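Long-range contact in methyltransferase-like protein 5 (Pyrococcus horikoshii, PDB 1WY7), which binds S-adenosyl-L-homocysteine in a methyltransferase fold and is probably an S-adenosylmethionine-dependent methyltransferase acting on RNA: residues K51-L56 / I115-P120. Residues are numbered along the deposited sequence; the frame is centred on the assembly and turned at random.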
ATOM      1  N   LYS A  51      -3.136 -14.994   5.251  1.00 37.11           N
ATOM      2  CA  LYS A  51      -1.913 -14.355   5.727  1.00 35.98           C
ATOM      3  C   LYS A  51      -2.154 -13.164   6.652  1.00 34.70           C
ATOM      4  O   LYS A  51      -3.211 -12.526   6.602  1.00 31.67           O
ATOM      5  CB  LYS A  51      -1.084 -13.885   4.530  1.00 36.74           C
ATOM      6  CG  LYS A  51      -0.795 -14.970   3.512  1.00 38.77           C
ATOM      7  CD  LYS A  51       0.241 -15.959   4.007  1.00 39.74           C
ATOM      8  CE  LYS A  51       0.527 -17.012   2.938  1.00 40.85           C
ATOM      9  NZ  LYS A  51       1.857 -17.657   3.125  1.00 42.50           N
ATOM     10  N   VAL A  52      -1.170 -12.879   7.503  1.00 33.57           N
ATOM     11  CA  VAL A  52      -1.240 -11.725   8.394  1.00 32.53           C
ATOM     12  C   VAL A  52      -0.609 -10.611   7.567  1.00 30.10           C
ATOM     13  O   VAL A  52       0.578 -10.658   7.246  1.00 30.18           O
ATOM     14  CB  VAL A  52      -0.427 -11.950   9.694  1.00 32.55           C
ATOM     15  CG1 VAL A  52      -0.482 -10.702  10.562  1.00 33.67           C
ATOM     16  CG2 VAL A  52      -1.000 -13.128  10.459  1.00 32.49           C
ATOM     17  N   VAL A  53      -1.414  -9.626   7.197  1.00 28.98           N
ATOM     18  CA  VAL A  53      -0.939  -8.532   6.355  1.00 27.53           C
ATOM     19  C   VAL A  53      -0.843  -7.169   7.017  1.00 28.71           C
ATOM     20  O   VAL A  53      -1.744  -6.755   7.748  1.00 28.01           O
ATOM     21  CB  VAL A  53      -1.846  -8.363   5.098  1.00 25.42           C
ATOM     22  CG1 VAL A  53      -1.309  -7.236   4.212  1.00 16.64           C
ATOM     23  CG2 VAL A  53      -1.925  -9.677   4.329  1.00 24.59           C
ATOM     24  N   ALA A  54       0.252  -6.468   6.737  1.00 27.85           N
ATOM     25  CA  ALA A  54       0.435  -5.124   7.261  1.00 27.98           C
ATOM     26  C   ALA A  54       0.262  -4.169   6.086  1.00 26.55           C
ATOM     27  O   ALA A  54       0.862  -4.363   5.024  1.00 27.29           O
ATOM     28  CB  ALA A  54       1.834  -4.970   7.882  1.00 27.91           C
ATOM     29  N   ASP A  55      -0.578  -3.156   6.273  1.00 25.20           N
ATOM     30  CA  ASP A  55      -0.833  -2.144   5.250  1.00 24.63           C
ATOM     31  C   ASP A  55      -0.173  -0.857   5.772  1.00 24.70           C
ATOM     32  O   ASP A  55      -0.737  -0.162   6.615  1.00 22.34           O
ATOM     33  CB  ASP A  55      -2.351  -1.964   5.083  1.00 21.88           C
ATOM     34  CG  ASP A  55      -2.718  -0.955   4.017  1.00 25.69           C
ATOM     35  OD1 ASP A  55      -3.942  -0.734   3.800  1.00 20.12           O
ATOM     36  OD2 ASP A  55      -1.795  -0.377   3.385  1.00 26.83           O
ATOM     37  N   LEU A  56       1.026  -0.560   5.279  1.00 24.55           N
ATOM     38  CA  LEU A  56       1.763   0.627   5.721  1.00 26.24           C
ATOM     39  C   LEU A  56       1.271   1.868   4.989  1.00 27.33           C
ATOM     40  O   LEU A  56       1.244   1.904   3.750  1.00 26.42           O
ATOM     41  CB  LEU A  56       3.270   0.403   5.515  1.00 27.21           C
ATOM     42  CG  LEU A  56       4.018  -0.353   6.632  1.00 30.14           C
ATOM     43  CD1 LEU A  56       3.152  -1.415   7.266  1.00 28.01           C
ATOM     44  CD2 LEU A  56       5.297  -0.961   6.075  1.00 31.24           C
ATOM     45  N   ILE A 115       3.010 -10.634   5.248  1.00 36.07           N
ATOM     46  CA  ILE A 115       3.113  -9.820   4.044  1.00 33.05           C
ATOM     47  C   ILE A 115       2.898  -8.328   4.296  1.00 32.06           C
ATOM     48  O   ILE A 115       2.135  -7.926   5.167  1.00 31.49           O
ATOM     49  CB  ILE A 115       2.053 -10.271   2.952  1.00 33.88           C
ATOM     50  CG1 ILE A 115       2.519 -11.522   2.202  1.00 35.91           C
ATOM     51  CG2 ILE A 115       1.837  -9.178   1.917  1.00 31.04           C
ATOM     52  CD1 ILE A 115       2.315 -12.784   2.940  1.00 38.18           C
ATOM     53  N   VAL A 116       3.590  -7.508   3.518  1.00 30.53           N
ATOM     54  CA  VAL A 116       3.395  -6.078   3.596  1.00 28.33           C
ATOM     55  C   VAL A 116       2.860  -5.608   2.238  1.00 28.01           C
ATOM     56  O   VAL A 116       3.357  -6.023   1.193  1.00 28.51           O
ATOM     57  CB  VAL A 116       4.707  -5.286   3.850  1.00 25.94           C
ATOM     58  CG1 VAL A 116       4.434  -3.819   3.617  1.00 20.20           C
ATOM     59  CG2 VAL A 116       5.237  -5.505   5.275  1.00 23.30           C
ATOM     60  N   ILE A 117       1.838  -4.763   2.262  1.00 25.96           N
ATOM     61  CA  ILE A 117       1.318  -4.165   1.043  1.00 25.54           C
ATOM     62  C   ILE A 117       1.300  -2.683   1.374  1.00 25.95           C
ATOM     63  O   ILE A 117       1.001  -2.307   2.510  1.00 26.58           O
ATOM     64  CB  ILE A 117      -0.102  -4.652   0.696  1.00 24.85           C
ATOM     65  CG1 ILE A 117      -1.087  -4.293   1.816  1.00 25.11           C
ATOM     66  CG2 ILE A 117      -0.063  -6.155   0.440  1.00 24.62           C
ATOM     67  CD1 ILE A 117      -2.520  -4.805   1.571  1.00 29.75           C
HETATM   68  N   MSE A 118       1.652  -1.842   0.409  1.00 25.23           N
HETATM   69  CA  MSE A 118       1.663  -0.420   0.674  1.00 26.52           C
HETATM   70  C   MSE A 118       1.704   0.468  -0.559  1.00 26.42           C
HETATM   71  O   MSE A 118       2.253   0.102  -1.601  1.00 25.06           O
HETATM   72  CB  MSE A 118       2.852  -0.059   1.602  1.00 26.20           C
HETATM   73  CG  MSE A 118       4.254  -0.424   1.077  1.00 29.27           C
HETATM   74 SE   MSE A 118       5.584  -0.007   2.264  1.00 33.59          SE
HETATM   75  CE  MSE A 118       7.000  -0.221   1.256  1.00 29.58           C
ATOM     76  N   ASN A 119       1.092   1.638  -0.409  1.00 25.72           N
ATOM     77  CA  ASN A 119       1.060   2.694  -1.415  1.00 26.93           C
ATOM     78  C   ASN A 119       1.662   3.834  -0.591  1.00 27.88           C
ATOM     79  O   ASN A 119       0.952   4.746  -0.170  1.00 26.33           O
ATOM     80  CB  ASN A 119      -0.391   3.025  -1.800  1.00 26.59           C
ATOM     81  CG  ASN A 119      -0.493   4.139  -2.832  1.00 29.99           C
ATOM     82  OD1 ASN A 119      -1.590   4.567  -3.183  1.00 34.28           O
ATOM     83  ND2 ASN A 119       0.644   4.609  -3.324  1.00 33.34           N
ATOM     84  N   PRO A 120       2.981   3.778  -0.331  1.00 29.53           N
ATOM     85  CA  PRO A 120       3.667   4.804   0.460  1.00 30.33           C
ATOM     86  C   PRO A 120       3.852   6.116  -0.271  1.00 31.32           C
ATOM     87  O   PRO A 120       3.696   6.179  -1.481  1.00 29.98           O
ATOM     88  CB  PRO A 120       4.999   4.131   0.792  1.00 30.00           C
ATOM     89  CG  PRO A 120       5.295   3.377  -0.483  1.00 28.49           C
ATOM     90  CD  PRO A 120       3.941   2.781  -0.851  1.00 28.74           C
TER
HETATM   91  O   HOH W   1      -0.996   2.085   1.754  1.00 27.63           O
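Val53, Ala54 and Asp55 pair in parallel register with Ile115, Val116 and Ile117, joining strands 52-56 and 115-118 at the centre of the Rossmann-like methyltransferase sheet. The two axes approach to 4.7 Å at 28°, consistent with sheet twist.

Backbone bonds alternate as parallel pairing requires: Ile115 N to Val52 O, Ala54 N to Ile115 O (2.9 Å), Ile117 N to Ala54 O, and finally Leu56 N to Ile117 O, longer at 3.3 Å and bent to 143° at the hydrogen.

Apolar contacts occupy both faces. Ile117, touching Leu63 and Ala67 of helix 62-69, carries CG1 between its backbone N and carbonyl carbon (chi1 61°), bringing CD1 within 3.8 Å of Val53 CG1; the two side chains cross nearly at right angles. An alanine in place of Ile117 would probably leave Val53 CG1 and Leu63 facing a gap. On the opposite face, Leu56 CD2 touches both Val116 CG1 (3.9 Å) and the selenium of Met118, a selenomethionine, beside helix 131-140.

Polar groups gather at the C-terminal ends, where Asp55 OD1 is hydrogen-bonded to Ser64 OG and Asn119 lines the S-adenosyl-L-homocysteine pocket. There one water, which accepts from Asn119 N, also hydrogen-bonds Leu56 O, each at 3.0 Å.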